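Local coordinates for protein prepilin (Salmonella typhi, PDB 3FHV) that probably forms the repeating subunit of type IVb pili and interacts with the cystic fibrosis transmembrane conductance regulator in adhesion to host cells, at residues G88-T93 with T149-Y154; I117-N122 with S136-D141; K26-Y31 with G84-F89. All coordinates share one frame; numbering follows the deposited sequence.

Contact 1 of 3, residues G88-T93 with T149-Y154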
# COMPACT_ATOMS: atom_id res chain seq x y z
N GLY A 88 -1.94 -2.28 -21.17
CA GLY A 88 -1.09 -2.35 -19.99
C GLY A 88 -0.29 -1.09 -19.73
O GLY A 88 -0.55 -0.03 -20.29
N PHE A 89 0.69 -1.22 -18.85
CA PHE A 89 1.56 -0.11 -18.49
C PHE A 89 2.88 -0.70 -18.05
O PHE A 89 3.01 -1.91 -17.89
CB PHE A 89 0.94 0.72 -17.35
CG PHE A 89 0.75 -0.05 -16.07
CD1 PHE A 89 1.75 -0.08 -15.10
CD2 PHE A 89 -0.42 -0.76 -15.84
CE1 PHE A 89 1.58 -0.81 -13.92
CE2 PHE A 89 -0.60 -1.49 -14.66
CZ PHE A 89 0.40 -1.51 -13.70
N THR A 90 3.88 0.16 -17.89
CA THR A 90 5.20 -0.26 -17.45
C THR A 90 5.62 0.59 -16.27
O THR A 90 5.17 1.72 -16.11
CB THR A 90 6.28 -0.07 -18.55
OG1 THR A 90 6.29 1.30 -18.98
CG2 THR A 90 6.02 -0.99 -19.74
N ILE A 91 6.47 0.02 -15.42
CA ILE A 91 7.04 0.76 -14.30
C ILE A 91 8.53 0.67 -14.58
O ILE A 91 9.10 -0.42 -14.56
CB ILE A 91 6.76 0.11 -12.92
CG1 ILE A 91 5.25 0.11 -12.63
CG2 ILE A 91 7.50 0.90 -11.82
CD1 ILE A 91 4.91 -0.47 -11.26
N THR A 92 9.13 1.81 -14.87
CA THR A 92 10.55 1.88 -15.16
C THR A 92 11.27 2.53 -13.99
O THR A 92 10.81 3.54 -13.46
CB THR A 92 10.82 2.75 -16.43
OG1 THR A 92 10.16 2.16 -17.55
CG2 THR A 92 12.32 2.84 -16.72
N THR A 93 12.40 1.95 -13.59
CA THR A 93 13.18 2.53 -12.50
C THR A 93 14.63 2.63 -12.99
O THR A 93 15.20 1.66 -13.47
CB THR A 93 13.06 1.69 -11.21
OG1 THR A 93 13.84 2.30 -10.17
CG2 THR A 93 13.51 0.25 -11.45
N THR A 149 18.71 0.05 -15.72
CA THR A 149 17.34 0.49 -15.93
C THR A 149 16.49 -0.78 -15.91
O THR A 149 16.73 -1.70 -16.68
CB THR A 149 17.16 1.16 -17.32
OG1 THR A 149 18.00 2.30 -17.42
CG2 THR A 149 15.70 1.59 -17.51
N LEU A 150 15.52 -0.84 -15.00
CA LEU A 150 14.64 -1.99 -14.90
C LEU A 150 13.25 -1.57 -15.35
O LEU A 150 12.81 -0.45 -15.05
CB LEU A 150 14.58 -2.51 -13.45
CG LEU A 150 15.85 -3.12 -12.83
CD1 LEU A 150 15.59 -3.52 -11.37
CD2 LEU A 150 16.27 -4.33 -13.63
N VAL A 151 12.58 -2.43 -16.09
CA VAL A 151 11.22 -2.13 -16.53
C VAL A 151 10.33 -3.31 -16.20
O VAL A 151 10.66 -4.45 -16.50
CB VAL A 151 11.14 -1.86 -18.06
CG1 VAL A 151 9.73 -1.43 -18.42
CG2 VAL A 151 12.13 -0.78 -18.46
N PHE A 152 9.19 -3.03 -15.56
CA PHE A 152 8.24 -4.07 -15.20
C PHE A 152 6.96 -3.84 -16.00
O PHE A 152 6.33 -2.79 -15.91
CB PHE A 152 7.97 -4.00 -13.69
CG PHE A 152 9.22 -3.90 -12.86
CD1 PHE A 152 10.22 -4.86 -12.96
CD2 PHE A 152 9.40 -2.83 -11.98
CE1 PHE A 152 11.40 -4.76 -12.20
CE2 PHE A 152 10.56 -2.72 -11.22
CZ PHE A 152 11.57 -3.69 -11.33
N ASN A 153 6.58 -4.85 -16.79
CA ASN A 153 5.36 -4.78 -17.58
C ASN A 153 4.21 -5.54 -16.92
O ASN A 153 4.41 -6.26 -15.95
CB ASN A 153 5.60 -5.31 -18.99
CG ASN A 153 6.34 -4.32 -19.87
OD1 ASN A 153 7.57 -4.30 -19.91
ND2 ASN A 153 5.58 -3.48 -20.58
N TYR A 154 3.01 -5.37 -17.47
CA TYR A 154 1.78 -5.63 -16.72
C TYR A 154 0.59 -5.78 -17.65
O TYR A 154 0.18 -4.82 -18.31
CB TYR A 154 1.52 -4.50 -15.71
CG TYR A 154 2.35 -4.61 -14.45
CD1 TYR A 154 2.11 -5.62 -13.52
CD2 TYR A 154 3.37 -3.70 -14.18
CE1 TYR A 154 2.86 -5.72 -12.37
CE2 TYR A 154 4.12 -3.80 -13.03
CZ TYR A 154 3.86 -4.81 -12.12
OH TYR A 154 4.61 -4.90 -10.97

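Contact 2 of 3, residues I117-N122 with S136-D141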
# COMPACT_ATOMS: atom_id res chain seq x y z
N ILE A 117 9.72 -8.61 -17.53
CA ILE A 117 10.74 -7.88 -16.78
C ILE A 117 11.91 -7.59 -17.71
O ILE A 117 12.43 -8.49 -18.39
CB ILE A 117 11.24 -8.70 -15.57
CG1 ILE A 117 10.08 -8.98 -14.62
CG2 ILE A 117 12.36 -7.94 -14.85
CD1 ILE A 117 10.40 -9.97 -13.49
N LYS A 118 12.34 -6.33 -17.72
CA LYS A 118 13.44 -5.92 -18.58
C LYS A 118 14.61 -5.39 -17.77
O LYS A 118 14.43 -4.59 -16.86
CB LYS A 118 13.00 -4.82 -19.54
CG LYS A 118 11.74 -5.11 -20.33
CD LYS A 118 11.48 -3.97 -21.31
CE LYS A 118 10.21 -4.19 -22.11
NZ LYS A 118 9.99 -3.07 -23.07
N ILE A 119 15.81 -5.85 -18.10
CA ILE A 119 17.02 -5.37 -17.44
C ILE A 119 17.83 -4.77 -18.57
O ILE A 119 18.34 -5.50 -19.43
CB ILE A 119 17.81 -6.51 -16.77
CG1 ILE A 119 16.95 -7.21 -15.72
CG2 ILE A 119 19.07 -5.93 -16.09
CD1 ILE A 119 17.65 -8.35 -15.01
N ASN A 120 17.94 -3.45 -18.57
CA ASN A 120 18.65 -2.74 -19.62
C ASN A 120 18.05 -3.17 -20.97
O ASN A 120 16.83 -3.11 -21.14
CB ASN A 120 20.14 -3.05 -19.50
CG ASN A 120 20.71 -2.57 -18.17
OD1 ASN A 120 21.51 -3.26 -17.51
ND2 ASN A 120 20.30 -1.39 -17.76
N GLY A 121 18.87 -3.61 -21.92
CA GLY A 121 18.31 -4.01 -23.20
C GLY A 121 17.86 -5.46 -23.28
O GLY A 121 17.74 -6.01 -24.37
N ASN A 122 17.58 -6.08 -22.14
CA ASN A 122 17.17 -7.48 -22.12
C ASN A 122 15.73 -7.61 -21.66
O ASN A 122 15.43 -7.38 -20.49
CB ASN A 122 18.09 -8.27 -21.19
CG ASN A 122 19.55 -8.13 -21.58
OD1 ASN A 122 19.99 -8.75 -22.54
ND2 ASN A 122 20.29 -7.30 -20.85
N SER A 136 24.43 -11.39 -14.63
CA SER A 136 25.12 -11.10 -15.87
C SER A 136 24.60 -9.83 -16.54
O SER A 136 25.39 -8.97 -16.95
CB SER A 136 25.00 -12.31 -16.80
OG SER A 136 25.62 -12.07 -18.06
N GLU A 137 23.29 -9.70 -16.65
CA GLU A 137 22.70 -8.54 -17.31
C GLU A 137 22.76 -7.23 -16.53
O GLU A 137 22.76 -6.16 -17.13
CB GLU A 137 21.25 -8.84 -17.69
CG GLU A 137 21.10 -10.01 -18.64
CD GLU A 137 19.67 -10.26 -19.01
OE1 GLU A 137 18.79 -9.73 -18.30
OE2 GLU A 137 19.41 -10.98 -20.00
N CYS A 138 22.80 -7.31 -15.20
CA CYS A 138 22.90 -6.10 -14.39
C CYS A 138 24.34 -5.65 -14.47
O CYS A 138 25.24 -6.43 -14.19
CB CYS A 138 22.54 -6.39 -12.94
SG CYS A 138 20.79 -6.81 -12.62
N THR A 139 24.57 -4.39 -14.85
CA THR A 139 25.92 -3.87 -15.00
C THR A 139 26.51 -3.22 -13.75
O THR A 139 25.79 -2.74 -12.87
CB THR A 139 25.98 -2.87 -16.17
OG1 THR A 139 24.91 -1.92 -16.05
CG2 THR A 139 25.84 -3.60 -17.50
N ALA A 140 27.84 -3.22 -13.68
CA ALA A 140 28.56 -2.66 -12.54
C ALA A 140 28.26 -1.18 -12.32
O ALA A 140 27.93 -0.46 -13.26
CB ALA A 140 30.06 -2.85 -12.74
N ASP A 141 28.36 -0.73 -11.07
CA ASP A 141 28.12 0.68 -10.77
C ASP A 141 29.29 1.51 -11.29
O ASP A 141 30.37 0.97 -11.55
CB ASP A 141 28.05 0.95 -9.26
CG ASP A 141 27.03 0.09 -8.54
OD1 ASP A 141 25.97 -0.21 -9.11
OD2 ASP A 141 27.30 -0.27 -7.38
O HOH W 1 22.79 -5.94 -19.72

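Contact 3 of 3, residues K26-Y31 with G84-F89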
# COMPACT_ATOMS: atom_id res chain seq x y z
N LYS A 26 -8.53 0.05 -13.63
CA LYS A 26 -9.81 -0.65 -13.76
C LYS A 26 -10.96 0.36 -13.80
O LYS A 26 -12.05 0.05 -14.27
CB LYS A 26 -10.02 -1.61 -12.59
CG LYS A 26 -9.11 -2.82 -12.64
CD LYS A 26 -9.42 -3.80 -11.52
CE LYS A 26 -8.54 -5.03 -11.62
NZ LYS A 26 -8.77 -5.98 -10.50
N GLY A 27 -10.70 1.57 -13.31
CA GLY A 27 -11.72 2.60 -13.30
C GLY A 27 -11.69 3.55 -14.48
O GLY A 27 -12.58 4.39 -14.61
N VAL A 28 -10.68 3.43 -15.34
CA VAL A 28 -10.59 4.30 -16.50
C VAL A 28 -11.22 3.65 -17.72
O VAL A 28 -10.94 2.49 -18.03
CB VAL A 28 -9.12 4.68 -16.82
CG1 VAL A 28 -8.46 5.31 -15.60
CG2 VAL A 28 -8.34 3.46 -17.28
N ASP A 29 -12.07 4.40 -18.40
CA ASP A 29 -12.75 3.90 -19.59
C ASP A 29 -13.05 5.06 -20.53
O ASP A 29 -13.54 6.10 -20.10
CB ASP A 29 -14.05 3.20 -19.19
CG ASP A 29 -13.80 1.97 -18.34
OD1 ASP A 29 -13.20 1.00 -18.84
OD2 ASP A 29 -14.20 1.99 -17.16
N GLY A 30 -12.74 4.87 -21.81
CA GLY A 30 -13.01 5.92 -22.78
C GLY A 30 -11.84 6.86 -22.98
O GLY A 30 -11.89 7.73 -23.85
N TYR A 31 -10.79 6.70 -22.18
CA TYR A 31 -9.61 7.54 -22.30
C TYR A 31 -8.38 6.79 -21.82
O TYR A 31 -8.48 5.74 -21.19
CB TYR A 31 -9.79 8.84 -21.51
CG TYR A 31 -9.93 8.68 -20.02
CD1 TYR A 31 -8.84 8.84 -19.17
CD2 TYR A 31 -11.17 8.38 -19.45
CE1 TYR A 31 -8.97 8.70 -17.78
CE2 TYR A 31 -11.31 8.24 -18.07
CZ TYR A 31 -10.21 8.40 -17.25
OH TYR A 31 -10.37 8.23 -15.89
N GLY A 84 -11.29 -1.40 -27.23
CA GLY A 84 -11.95 -2.24 -26.25
C GLY A 84 -11.69 -1.79 -24.83
O GLY A 84 -12.27 -0.80 -24.37
N PHE A 85 -10.82 -2.51 -24.13
CA PHE A 85 -10.48 -2.19 -22.75
C PHE A 85 -9.05 -1.66 -22.68
O PHE A 85 -8.28 -1.79 -23.63
CB PHE A 85 -10.62 -3.44 -21.87
CG PHE A 85 -10.45 -3.17 -20.40
CD1 PHE A 85 -11.34 -2.36 -19.72
CD2 PHE A 85 -9.39 -3.74 -19.70
CE1 PHE A 85 -11.18 -2.11 -18.36
CE2 PHE A 85 -9.22 -3.50 -18.34
CZ PHE A 85 -10.12 -2.68 -17.67
N ASN A 86 -8.70 -1.07 -21.54
CA ASN A 86 -7.37 -0.51 -21.33
C ASN A 86 -6.30 -1.59 -21.48
O ASN A 86 -6.47 -2.72 -21.01
CB ASN A 86 -7.26 0.11 -19.94
CG ASN A 86 -8.37 1.09 -19.64
OD1 ASN A 86 -8.55 2.08 -20.34
ND2 ASN A 86 -9.14 0.80 -18.59
N ASN A 87 -5.19 -1.24 -22.12
CA ASN A 87 -4.09 -2.18 -22.30
C ASN A 87 -3.26 -2.24 -21.03
O ASN A 87 -3.81 -2.24 -19.92
CB ASN A 87 -3.22 -1.77 -23.49
CG ASN A 87 -3.94 -1.92 -24.81
OD1 ASN A 87 -4.39 -3.01 -25.16
ND2 ASN A 87 -4.05 -0.83 -25.55
N GLY A 88 -1.94 -2.28 -21.17
CA GLY A 88 -1.09 -2.35 -19.99
C GLY A 88 -0.29 -1.09 -19.73
O GLY A 88 -0.55 -0.03 -20.29
N PHE A 89 0.69 -1.22 -18.85
CA PHE A 89 1.56 -0.11 -18.49
C PHE A 89 2.88 -0.70 -18.05
O PHE A 89 3.01 -1.91 -17.89
CB PHE A 89 0.94 0.72 -17.35
CG PHE A 89 0.75 -0.05 -16.07
CD1 PHE A 89 1.75 -0.08 -15.10
CD2 PHE A 89 -0.42 -0.76 -15.84
CE1 PHE A 89 1.58 -0.81 -13.92
CE2 PHE A 89 -0.60 -1.49 -14.66
CZ PHE A 89 0.40 -1.51 -13.70

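Contact 1 of 3, residues G88-T93 with T149-Y154
I91 and F152 exchange two backbone hydrogen bonds, I91 N to F152 O at 2.9 Å and F152 N to I91 O at 2.8 Å. T93 and L150 form the next antiparallel hydrogen-bonded pair, with T93 N to L150 O at 2.8 Å and L150 N to T93 O at 2.9 Å. T92 and V151 sit between the two pairs as a non-hydrogen-bonded pair.

F89, I91, T93, L150, F152 and Y154 share the buried face. The F89 and Y154 rings are nearly parallel (19°) but slid apart and barely overlap: Y154 CD2 comes within 3.4 Å of F89 CE1, while Y154 CB makes a CH-pi contact over one F89 face, 3.9 Å from the centroid. I91 CD1 touches Y154 CE2 at 3.9 Å. T93 CG2, placed between its own N and carbonyl carbon (chi1 -180° sends OG1 anti to N), packs on L150 CB at 3.6 Å.

T93 OG1 is hydrogen-bonded to Y14 OH and N67 ND2. Helix 8-25 covers F89, I91 and Y154, helix 98-111 covers L150 and F152, and strands 72-78 and 116-119 continue the antiparallel sheet on either side of the pair.

Contact 2 of 3, residues I117-N122 with S136-D141
N122 and E137 meet tip to tip where a beta hairpin faces the end of a helix, within the disulfide-bounded C-terminal region that is a hallmark of type IV pilins. The hairpin joins strands 116-119 and 122-124 through a type II' turn from I119 to N122, and N120, second in that turn, takes a positive phi of 55°. The opposing helix, 131-137, ends at E137, and C138 is the first residue to leave its helical path.

The flat groups carry much of the contact. The N122 amide and the E137 carboxylate stack with planes 15° apart; E137 OE2 lies 3.2 Å from N122 CB, so the carboxylate touches the root of the side chain as well as its amide. E137 gets there on a chain extended beyond CG (chi2 -179°).

I119, whose side chain crosses that of E137 at about a right angle, sets hydrocarbon against the carboxylate, with I119 CB 3.7 Å from E137 OE1. Its apolar contact is I119 CG2 on C138 SG at 4.0 Å. C138 SG forms a disulfide with C101 of helix 98-111, and C101 also touches I119, so strand, helix end and disulfide converge on one isoleucine.

A water bridges the two segments: it donates to E137 O, the carbonyl of the last helical residue, at 2.6 Å and accepts a weak bond from N122 ND2 at 3.1 Å. T139 OG1 is hydrogen-bonded to T147 OG1. Within the turn, I119 O is gripped twice: N122 N donates to I119 O at 2.9 Å, and N122 ND2, nearly along the C=O axis, to the same oxygen at 3.0 Å.

Contact 3 of 3, residues K26-Y31 with G84-F89
N86 and V28 make the close half of this surface contact. As modelled, N86 ND2 donates to V28 O in a nearly straight hydrogen bond (173°) with the acceptor in the plane of the amide, but N86 is poorly ordered, and the distance from N86 ND2 to V28 O, 2.5 Å, is shorter than usual, so the length and detailed geometry are doubtful. The N86 side chain crosses that of V28 obliquely, and the same amide lies against a methyl group: N86 CG, set anti to the residue's own carbonyl carbon (chi1 -51°), is 3.3 Å from V28 CG2. V28 thus offers N86 a carbonyl and a methyl group together, and it is the buried residue of the contact.

The solvent side is looser. F85, exposed and likewise poorly ordered, meets K26 and D29 through one end of its ring. D29 OD1 is 3.7 Å from F85 CE1, with the carboxylate plane turned 42° from the ring. K26 CA stands at the ring edge, near its plane, 4.4 Å from F85 CZ. The F85 ring also passes under the neighbouring amide: N86 ND2 lies 3.5 Å above the plane of the F85 ring, offset toward the rim.

Here the loop leaving helix 8-25 touches the loop that leads into strand 88-96, whose F89 packs back on T21 and I22 of that helix. The chain is the globular part of the pilin, lacking its N-terminal transmembrane portion; a helix laid on an antiparallel sheet, joined to it by a connection that here includes helix 36-45, is the plan of the type IV pilin fold.

Helix 8-25 comes first, and the loop that follows it opens contact 3. The chain then runs through helix 36-45 and strands 53-55, 62-66 and 72-78 before 84-89 closes that loop. Contact 1 begins where contact 3 ends, sharing G88 and F89, and closes when the last strand, 148-154, pairs beside 88-96. Contact 2 is nested wholly inside this second loop and joins the hairpin to the end of helix 131-137. Contacts 1 and 2 touch directly, since strand 116-119 borders 148-154 in the sheet. Contacts 2 and 3 lie on opposite sides of the chain's centre, their own centres about 30 Å apart.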